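Local coordinates for endolysin B (Mycobacterium phage D29, PDB 3HC7), which hydrolyses the ester link between mycolic acids and arabinogalactan in the mycobacterial cell wall, helping the phage to lyse its host, at residues F7-T12 with G40-A45. Sequence-based numbering, arbitrary orientation.
Sequences FTVHGT and GNYPAA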
loop_
_atom_site.group_PDB
_atom_site.type_symbol
_atom_site.label_atom_id
_atom_site.label_comp_id
_atom_site.label_asym_id
_atom_site.label_seq_id
_atom_site.Cartn_x
_atom_site.Cartn_y
_atom_site.Cartn_z
ATOM N N PHE A 7 9.926 2.421 -9.286
ATOM C CA PHE A 7 8.834 1.469 -9.459
ATOM C C PHE A 7 7.600 1.995 -8.745
ATOM O O PHE A 7 7.680 2.425 -7.595
ATOM C CB PHE A 7 9.222 0.096 -8.902
ATOM C CG PHE A 7 10.433 -0.501 -9.562
ATOM C CD1 PHE A 7 10.314 -1.229 -10.737
ATOM C CD2 PHE A 7 11.693 -0.322 -9.011
ATOM C CE1 PHE A 7 11.429 -1.776 -11.348
ATOM C CE2 PHE A 7 12.817 -0.865 -9.618
ATOM C CZ PHE A 7 12.684 -1.593 -10.785
ATOM N N THR A 8 6.462 1.965 -9.430
ATOM C CA THR A 8 5.250 2.552 -8.890
ATOM C C THR A 8 4.072 1.599 -8.996
ATOM O O THR A 8 3.896 0.898 -9.998
ATOM C CB THR A 8 4.883 3.874 -9.602
ATOM O OG1 THR A 8 4.727 3.631 -11.003
ATOM C CG2 THR A 8 5.963 4.921 -9.382
ATOM N N VAL A 9 3.269 1.584 -7.943
ATOM C CA VAL A 9 2.088 0.737 -7.895
ATOM C C VAL A 9 0.888 1.583 -7.505
ATOM O O VAL A 9 0.830 2.134 -6.404
ATOM C CB VAL A 9 2.257 -0.423 -6.908
ATOM C CG1 VAL A 9 1.100 -1.410 -7.044
ATOM C CG2 VAL A 9 3.582 -1.127 -7.157
ATOM N N HIS A 10 -0.057 1.693 -8.429
ATOM C CA HIS A 10 -1.277 2.465 -8.213
ATOM C C HIS A 10 -2.140 1.974 -7.054
ATOM O O HIS A 10 -2.003 0.840 -6.585
ATOM C CB HIS A 10 -2.119 2.486 -9.493
ATOM C CG HIS A 10 -1.722 3.554 -10.460
ATOM N ND1 HIS A 10 -1.951 4.893 -10.221
ATOM C CD2 HIS A 10 -1.123 3.485 -11.672
ATOM C CE1 HIS A 10 -1.516 5.602 -11.248
ATOM N NE2 HIS A 10 -1.005 4.772 -12.141
ATOM N N GLY A 11 -3.044 2.844 -6.610
ATOM C CA GLY A 11 -4.021 2.496 -5.599
ATOM C C GLY A 11 -5.215 1.787 -6.206
ATOM O O GLY A 11 -5.317 1.630 -7.424
ATOM N N THR A 12 -6.121 1.354 -5.340
ATOM C CA THR A 12 -7.334 0.660 -5.743
ATOM C C THR A 12 -8.086 1.430 -6.832
ATOM O O THR A 12 -8.235 2.650 -6.756
ATOM C CB THR A 12 -8.243 0.478 -4.518
ATOM O OG1 THR A 12 -7.500 -0.171 -3.484
ATOM C CG2 THR A 12 -9.478 -0.340 -4.865
ATOM N N GLY A 40 2.345 -3.154 -13.912
ATOM C CA GLY A 40 1.097 -3.638 -14.486
ATOM C C GLY A 40 0.788 -5.073 -14.087
ATOM O O GLY A 40 1.302 -5.570 -13.080
ATOM N N ASN A 41 -0.044 -5.748 -14.879
ATOM C CA ASN A 41 -0.510 -7.088 -14.527
ATOM C C ASN A 41 -1.096 -7.086 -13.127
ATOM O O ASN A 41 -0.898 -8.024 -12.357
ATOM C CB ASN A 41 0.638 -8.092 -14.583
ATOM C CG ASN A 41 1.190 -8.261 -15.977
ATOM O OD1 ASN A 41 2.398 -8.406 -16.163
ATOM N ND2 ASN A 41 0.306 -8.241 -16.971
ATOM N N TYR A 42 -1.819 -6.022 -12.810
ATOM C CA TYR A 42 -2.222 -5.741 -11.445
ATOM C C TYR A 42 -3.607 -5.109 -11.495
ATOM O O TYR A 42 -3.755 -3.967 -11.915
ATOM C CB TYR A 42 -1.186 -4.802 -10.822
ATOM C CG TYR A 42 -1.644 -4.032 -9.615
ATOM C CD1 TYR A 42 -2.077 -4.685 -8.470
ATOM C CD2 TYR A 42 -1.621 -2.644 -9.609
ATOM C CE1 TYR A 42 -2.492 -3.977 -7.355
ATOM C CE2 TYR A 42 -2.029 -1.927 -8.501
ATOM C CZ TYR A 42 -2.465 -2.599 -7.377
ATOM O OH TYR A 42 -2.871 -1.894 -6.263
ATOM N N PRO A 43 -4.635 -5.867 -11.082
ATOM C CA PRO A 43 -6.016 -5.422 -11.298
ATOM C C PRO A 43 -6.381 -4.187 -10.483
ATOM O O PRO A 43 -7.354 -3.518 -10.816
ATOM C CB PRO A 43 -6.856 -6.620 -10.825
ATOM C CG PRO A 43 -5.928 -7.776 -10.763
ATOM C CD PRO A 43 -4.570 -7.198 -10.456
ATOM N N ALA A 44 -5.621 -3.900 -9.431
ATOM C CA ALA A 44 -5.978 -2.841 -8.478
ATOM C C ALA A 44 -7.445 -2.922 -8.031
ATOM O O ALA A 44 -8.127 -1.901 -7.913
ATOM C CB ALA A 44 -5.666 -1.464 -9.055
ATOM N N ALA A 45 -7.920 -4.137 -7.759
ATOM C CA ALA A 45 -9.343 -4.358 -7.498
ATOM C C ALA A 45 -9.730 -4.012 -6.066
ATOM O O ALA A 45 -8.970 -4.255 -5.137
ATOM C CB ALA A 45 -9.722 -5.804 -7.811
#
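Tyr42 reaches across from the loop after strand 35-38 to the point where strand 5-9 runs out, and its hydroxyl gives a hydrogen bond of 2.9 Å from OH to His10 O. The carbonyl is met at a C=O...O angle of 152°, with the donor tilted 28° out of the carbonyl plane, and the oxygen lies at the edge of the ring. Tyr42 CG stands anti to the backbone N (chi1 160°), and the two ring faces are covered differently. Over one face comes Val9, its CG1 4.0 Å from the ring centroid in a CH-pi contact and displaced from the centre toward Tyr42 CE2, 3.5 Å away. Over the centre of the opposite face sits the backbone N of Ala44, 3.7 Å above the plane, so the loop folds back on its own tyrosine. Ala44 then meets the 7-12 segment twice: its CB rests 3.5 Å from Gly11 O, and its carbonyl oxygen takes a CA-H...O contact from Thr12. Thr12 CG2 also touches that oxygen and the carbonyl carbon of Ala45. Helix 83-96 adds Val87 against both Val9 and Tyr42. Thr12 N is hydrogen-bonded to OG of the active-site Ser82, presumably the nucleophile, and Gln83 bonds both Thr12 OG1 and Ala45 O. Loops at the C-terminal ends of neighbouring parallel strands, beside the active-site serine, fit the cutinase-like alpha/beta-hydrolase fold, whose catalytic residues sit at that edge of the sheet.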